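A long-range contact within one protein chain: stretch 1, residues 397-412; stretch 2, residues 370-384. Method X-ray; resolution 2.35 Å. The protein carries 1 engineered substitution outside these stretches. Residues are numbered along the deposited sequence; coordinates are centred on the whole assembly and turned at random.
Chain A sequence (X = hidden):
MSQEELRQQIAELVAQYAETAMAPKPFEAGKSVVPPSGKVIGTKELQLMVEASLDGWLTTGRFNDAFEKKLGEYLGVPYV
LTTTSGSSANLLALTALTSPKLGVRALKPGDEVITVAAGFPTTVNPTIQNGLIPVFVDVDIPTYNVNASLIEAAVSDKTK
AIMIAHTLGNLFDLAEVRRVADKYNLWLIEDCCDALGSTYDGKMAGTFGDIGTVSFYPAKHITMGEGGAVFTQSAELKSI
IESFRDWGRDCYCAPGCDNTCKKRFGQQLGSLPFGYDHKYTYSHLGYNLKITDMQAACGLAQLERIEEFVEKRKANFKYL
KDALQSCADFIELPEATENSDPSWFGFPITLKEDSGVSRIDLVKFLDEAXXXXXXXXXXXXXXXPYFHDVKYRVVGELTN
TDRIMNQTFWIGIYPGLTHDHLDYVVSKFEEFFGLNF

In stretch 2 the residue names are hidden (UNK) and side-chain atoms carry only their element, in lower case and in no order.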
# COMPACT_ATOMS: atom_id res chain seq x y z
N GLU A 397 -1.30 -23.64 -26.44
CA GLU A 397 0.12 -23.52 -26.15
C GLU A 397 0.52 -22.07 -25.89
O GLU A 397 -0.21 -21.14 -26.23
CB GLU A 397 0.97 -24.09 -27.30
CG GLU A 397 0.27 -24.14 -28.64
CD GLU A 397 -0.76 -25.26 -28.72
OE1 GLU A 397 -0.40 -26.42 -28.42
OE2 GLU A 397 -1.93 -24.98 -29.07
N LEU A 398 1.68 -21.89 -25.27
CA LEU A 398 2.19 -20.56 -24.97
C LEU A 398 3.44 -20.29 -25.83
O LEU A 398 4.43 -19.73 -25.35
CB LEU A 398 2.52 -20.43 -23.48
CG LEU A 398 1.35 -20.62 -22.50
CD1 LEU A 398 1.85 -20.53 -21.07
CD2 LEU A 398 0.28 -19.58 -22.76
N THR A 399 3.37 -20.71 -27.09
CA THR A 399 4.48 -20.56 -28.05
C THR A 399 5.01 -19.13 -28.15
O THR A 399 6.20 -18.89 -27.98
CB THR A 399 4.04 -21.04 -29.45
OG1 THR A 399 3.72 -22.43 -29.40
CG2 THR A 399 5.15 -20.81 -30.48
N ASN A 400 4.13 -18.18 -28.43
CA ASN A 400 4.55 -16.78 -28.55
C ASN A 400 5.06 -16.22 -27.24
O ASN A 400 5.99 -15.41 -27.23
CB ASN A 400 3.40 -15.93 -29.09
CG ASN A 400 3.17 -16.16 -30.58
OD1 ASN A 400 2.21 -15.64 -31.16
ND2 ASN A 400 4.05 -16.92 -31.20
N THR A 401 4.46 -16.67 -26.13
CA THR A 401 4.86 -16.22 -24.80
C THR A 401 6.29 -16.65 -24.55
O THR A 401 7.11 -15.87 -24.08
CB THR A 401 3.97 -16.84 -23.70
OG1 THR A 401 2.60 -16.47 -23.92
CG2 THR A 401 4.40 -16.35 -22.33
N ASP A 402 6.58 -17.91 -24.86
CA ASP A 402 7.93 -18.44 -24.68
C ASP A 402 8.90 -17.68 -25.57
O ASP A 402 10.03 -17.37 -25.18
CB ASP A 402 7.99 -19.93 -25.03
CG ASP A 402 7.55 -20.81 -23.88
OD1 ASP A 402 7.99 -20.55 -22.74
OD2 ASP A 402 6.79 -21.77 -24.12
N ARG A 403 8.45 -17.36 -26.78
CA ARG A 403 9.31 -16.64 -27.70
C ARG A 403 9.63 -15.27 -27.11
O ARG A 403 10.76 -14.77 -27.23
CB ARG A 403 8.62 -16.47 -29.06
CG ARG A 403 9.60 -16.20 -30.19
CD ARG A 403 8.90 -15.79 -31.46
NE ARG A 403 9.87 -15.39 -32.48
CZ ARG A 403 9.60 -14.54 -33.46
NH1 ARG A 403 8.39 -14.00 -33.57
NH2 ARG A 403 10.55 -14.23 -34.34
N ILE A 404 8.65 -14.67 -26.44
CA ILE A 404 8.85 -13.36 -25.84
C ILE A 404 9.82 -13.47 -24.69
O ILE A 404 10.70 -12.63 -24.52
CB ILE A 404 7.51 -12.76 -25.33
CG1 ILE A 404 6.59 -12.45 -26.52
CG2 ILE A 404 7.77 -11.50 -24.52
CD1 ILE A 404 5.25 -11.87 -26.14
N MET A 405 9.66 -14.53 -23.90
CA MET A 405 10.54 -14.75 -22.76
C MET A 405 11.98 -14.88 -23.21
O MET A 405 12.89 -14.40 -22.55
CB MET A 405 10.12 -16.02 -22.02
CG MET A 405 11.03 -16.39 -20.85
SD MET A 405 10.68 -18.03 -20.20
CE MET A 405 11.07 -19.02 -21.64
N ASN A 406 12.18 -15.53 -24.36
CA ASN A 406 13.53 -15.74 -24.89
C ASN A 406 14.08 -14.70 -25.85
O ASN A 406 15.26 -14.39 -25.80
CB ASN A 406 13.61 -17.08 -25.62
CG ASN A 406 13.46 -18.26 -24.69
OD1 ASN A 406 14.26 -18.43 -23.77
ND2 ASN A 406 12.44 -19.07 -24.93
N GLN A 407 13.22 -14.18 -26.72
CA GLN A 407 13.69 -13.25 -27.75
C GLN A 407 13.25 -11.79 -27.73
O GLN A 407 13.74 -10.99 -28.53
CB GLN A 407 13.33 -13.85 -29.11
CG GLN A 407 13.81 -15.28 -29.31
CD GLN A 407 15.30 -15.35 -29.49
OE1 GLN A 407 15.86 -14.75 -30.41
NE2 GLN A 407 15.97 -16.09 -28.61
N THR A 408 12.34 -11.43 -26.83
CA THR A 408 11.85 -10.06 -26.80
C THR A 408 12.48 -9.16 -25.74
O THR A 408 13.00 -9.62 -24.73
CB THR A 408 10.32 -10.04 -26.62
OG1 THR A 408 9.73 -10.88 -27.62
CG2 THR A 408 9.76 -8.63 -26.75
N PHE A 409 12.43 -7.86 -25.99
CA PHE A 409 12.95 -6.87 -25.07
C PHE A 409 12.43 -5.52 -25.56
O PHE A 409 11.93 -5.43 -26.68
CB PHE A 409 14.49 -6.91 -25.06
CG PHE A 409 15.13 -6.33 -26.29
CD1 PHE A 409 15.53 -4.99 -26.33
CD2 PHE A 409 15.34 -7.12 -27.41
CE1 PHE A 409 16.13 -4.45 -27.47
CE2 PHE A 409 15.93 -6.59 -28.56
CZ PHE A 409 16.33 -5.25 -28.59
N TRP A 410 12.51 -4.48 -24.73
CA TRP A 410 12.04 -3.18 -25.16
C TRP A 410 12.99 -2.07 -24.77
O TRP A 410 13.79 -2.23 -23.85
CB TRP A 410 10.63 -2.88 -24.61
CG TRP A 410 10.47 -2.97 -23.11
CD1 TRP A 410 10.27 -4.11 -22.38
CD2 TRP A 410 10.44 -1.89 -22.18
NE1 TRP A 410 10.12 -3.80 -21.05
CE2 TRP A 410 10.21 -2.44 -20.89
CE3 TRP A 410 10.58 -0.50 -22.30
CZ2 TRP A 410 10.13 -1.65 -19.74
CZ3 TRP A 410 10.49 0.29 -21.15
CH2 TRP A 410 10.27 -0.30 -19.89
N ILE A 411 12.91 -0.95 -25.48
CA ILE A 411 13.72 0.22 -25.16
C ILE A 411 12.87 1.48 -25.10
O ILE A 411 11.64 1.41 -25.15
CB ILE A 411 14.85 0.42 -26.19
CG1 ILE A 411 14.26 0.65 -27.59
CG2 ILE A 411 15.80 -0.77 -26.19
CD1 ILE A 411 15.23 0.36 -28.71
N GLY A 412 13.53 2.63 -24.99
CA GLY A 412 12.91 3.81 -24.42
C GLY A 412 12.39 4.76 -25.47
O GLY A 412 13.12 5.15 -26.39
N UNK A 370 25.36 2.43 -23.62
CA UNK A 370 24.52 3.30 -22.79
C UNK A 370 23.05 3.30 -23.19
O UNK A 370 22.31 4.21 -22.84
n UNK A 370 28.22 5.41 -19.03
c UNK A 370 28.03 5.38 -20.51
c UNK A 370 26.49 4.91 -22.41
c UNK A 370 25.05 4.73 -22.84
c UNK A 370 26.64 4.90 -20.91
N UNK A 371 22.64 2.29 -23.95
CA UNK A 371 21.25 2.18 -24.38
C UNK A 371 20.56 1.16 -23.48
O UNK A 371 20.81 -0.05 -23.60
c UNK A 371 19.68 1.43 -26.20
c UNK A 371 21.77 2.71 -26.76
c UNK A 371 21.15 1.69 -25.83
N UNK A 372 19.71 1.65 -22.59
CA UNK A 372 19.02 0.77 -21.67
C UNK A 372 17.99 -0.12 -22.33
O UNK A 372 17.33 0.28 -23.29
N UNK A 373 17.88 -1.35 -21.84
CA UNK A 373 16.90 -2.30 -22.35
C UNK A 373 16.21 -2.98 -21.17
O UNK A 373 16.71 -2.94 -20.04
o UNK A 373 18.52 -4.12 -22.46
c UNK A 373 18.23 -2.80 -24.46
c UNK A 373 17.55 -3.40 -23.23
N UNK A 374 15.06 -3.58 -21.44
CA UNK A 374 14.30 -4.28 -20.42
C UNK A 374 13.64 -5.47 -21.08
O UNK A 374 13.16 -5.37 -22.21
c UNK A 374 15.93 -0.99 -17.04
n UNK A 374 14.75 -1.58 -16.89
c UNK A 374 14.26 -2.68 -17.71
n UNK A 374 16.28 -0.00 -16.23
c UNK A 374 13.20 -3.37 -19.83
c UNK A 374 13.70 -2.20 -19.02
n UNK A 374 16.76 -1.39 -18.00
N UNK A 375 13.60 -6.60 -20.39
CA UNK A 375 12.92 -7.75 -20.95
C UNK A 375 11.43 -7.46 -20.72
O UNK A 375 11.09 -6.55 -19.97
c UNK A 375 14.88 -9.32 -20.36
c UNK A 375 15.37 -9.08 -21.80
c UNK A 375 15.15 -10.77 -19.97
c UNK A 375 13.37 -9.03 -20.23
N UNK A 376 10.55 -8.20 -21.39
CA UNK A 376 9.12 -7.97 -21.24
C UNK A 376 8.55 -8.50 -19.92
O UNK A 376 7.69 -9.39 -19.89
c UNK A 376 8.36 -8.58 -22.44
c UNK A 376 6.87 -6.61 -22.61
c UNK A 376 6.91 -8.11 -22.63
c UNK A 376 6.35 -8.62 -23.95
N UNK A 377 9.06 -7.94 -18.82
CA UNK A 377 8.65 -8.30 -17.47
C UNK A 377 8.87 -9.79 -17.24
O UNK A 377 9.91 -10.33 -17.60
c UNK A 377 7.71 -5.46 -17.06
c UNK A 377 7.19 -7.92 -17.23
c UNK A 377 5.79 -6.13 -18.33
c UNK A 377 6.37 -3.78 -18.18
c UNK A 377 7.46 -4.12 -17.38
c UNK A 377 5.53 -4.79 -18.66
c UNK A 377 6.88 -6.48 -17.53
N UNK A 378 7.90 -10.48 -16.65
CA UNK A 378 8.05 -11.91 -16.38
C UNK A 378 8.28 -12.84 -17.58
O UNK A 378 8.60 -14.02 -17.39
c UNK A 378 6.85 -12.39 -15.56
N UNK A 379 8.13 -12.33 -18.79
CA UNK A 379 8.31 -13.17 -19.96
C UNK A 379 7.20 -14.21 -20.03
O UNK A 379 6.26 -14.07 -20.80
N UNK A 380 7.33 -15.26 -19.23
CA UNK A 380 6.31 -16.30 -19.17
C UNK A 380 6.11 -16.61 -17.69
O UNK A 380 6.92 -17.32 -17.08
o UNK A 380 5.71 -19.60 -20.66
n UNK A 380 4.70 -18.50 -18.98
c UNK A 380 5.67 -18.65 -19.88
c UNK A 380 6.74 -17.56 -19.91
N UNK A 381 5.04 -16.07 -17.12
CA UNK A 381 4.73 -16.26 -15.71
C UNK A 381 4.78 -17.71 -15.25
O UNK A 381 5.34 -17.98 -14.19
c UNK A 381 4.09 -13.71 -14.01
c UNK A 381 3.38 -14.12 -15.29
c UNK A 381 3.36 -15.64 -15.39
c UNK A 381 1.98 -13.56 -15.35
N UNK A 382 4.23 -18.63 -16.03
CA UNK A 382 4.24 -20.03 -15.64
C UNK A 382 5.64 -20.61 -15.47
O UNK A 382 5.79 -21.67 -14.86
c UNK A 382 2.03 -20.47 -16.73
c UNK A 382 3.48 -20.91 -16.64
o UNK A 382 4.09 -20.84 -17.93
N UNK A 383 6.66 -19.93 -16.00
CA UNK A 383 8.04 -20.40 -15.87
C UNK A 383 8.81 -19.64 -14.80
O UNK A 383 10.02 -19.82 -14.64
n UNK A 383 9.38 -23.77 -19.85
c UNK A 383 8.79 -20.27 -17.20
n UNK A 383 8.52 -21.80 -20.66
c UNK A 383 8.23 -21.12 -18.32
c UNK A 383 9.06 -20.98 -19.58
c UNK A 383 8.67 -23.11 -20.76
n UNK A 383 8.11 -23.77 -21.77
N UNK A 384 8.13 -18.77 -14.07
CA UNK A 384 8.79 -18.01 -13.02
C UNK A 384 8.85 -18.90 -11.79
O UNK A 384 7.93 -19.66 -11.53
c UNK A 384 8.01 -16.74 -12.70
c UNK A 384 8.19 -15.63 -13.73
c UNK A 384 9.53 -14.94 -13.60
n UNK A 384 10.13 -15.02 -12.42
o UNK A 384 10.01 -14.31 -14.54

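Position 370 carries four carbons in a row ending in nitrogen, out of reach of stretch 1: Lys-370, whose charged end suits its partly exposed place after a helix. At 371 one carbon bears two more, and a branch carbon touches Ile-411 CG2; this small beta-branched group is Val-371, apolar in a buried site, with Val-371 CG1 4.5 Å from Ile-411 CG2. Position 372 has no side-chain atoms and is Gly-372; its O lies 3.4 Å from Ile-411 CG2.

At 373 a carbon carries one oxygen and one carbon, the latter touching Ile-411 and Phe-409: Thr-373. Its methyl CG2 supplies the apolar surface, 3.6 Å from Ile-411 CG2 and 3.9 Å from Phe-409 CD1. Position 374 has three carbons, a nitrogen, then a carbon with two further nitrogens, its CB over the Trp-410 face: Arg-374. The aliphatic CB suits the indole, 3.6 Å from the centroid of the Trp-410 five-membered ring, while the end of the chain leads away and Arg-374 NH1 bonds to Thr-373 O (2.6 Å).

Position 375 shows four carbons forked at the second, a terminal one near Phe-409 CB: Leu-375, whose CD2 reaches Phe-409 CB at 4.0 Å. Position 376 has the same fork, with terminal carbons near Ile-404 CG2 and Trp-410 CD1: Leu-376. Its CD2 meets Ile-404 CG2 at 3.3 Å, and its CD1 lies 4.2 Å from Trp-410 CD1. Both are buried, as suits apolar chains. At 377 one carbon leads to a six-carbon ring whose face receives the edge of Trp-410: Phe-377, an aromatic partner for the indole.

Position 378 has a single carbon, buried and not touching stretch 1: Ala-378. Position 379 has none and is Gly-379. Its phi of 68° favours glycine, and an ideal CB would come within a tight 3.0 Å of Met-405 CG, so the helix can approach to 3.9 Å between Gly-379 CA and Met-405 CA.

At 380 two carbons, the second with one oxygen and one nitrogen, pack against Thr-401 through CB: Asn-380, its CB 3.6 Å from Thr-401 CG2. At 381 four carbons, forked at the second, make no contact with stretch 1; CA-to-CB points away, and this is Leu-381, apolar in a buried site. At 382, a carbon bearing oxygen and carbon, the oxygen near Leu-398 CD1, is Thr-382. Position 383 has three carbons, a nitrogen, then a carbon with two more nitrogens, the first nitrogen close to Asp-402 OD1: Arg-383, suited to its acidic partner. Arg-383 NE makes a very short 2.5 Å salt-bridge hydrogen bond to Asp-402 OD1. Position 384, three carbons ending in oxygen and nitrogen, is Gln-384, beyond contact.

The contact thus has two parts. A single antiparallel bridge pairs Arg-374 with Trp-410, through Arg-374 N to Trp-410 O (3.0 Å) and Trp-410 N to Arg-374 O (2.8 Å). At the end of the type II' turn from Leu-376 to Gly-379, the helix packs closely on Gly-379, and farther along, Arg-383 and Asp-402 form a salt bridge.

Stretch 2, residues 370-384: KVGTRLLFAGNLTRQ
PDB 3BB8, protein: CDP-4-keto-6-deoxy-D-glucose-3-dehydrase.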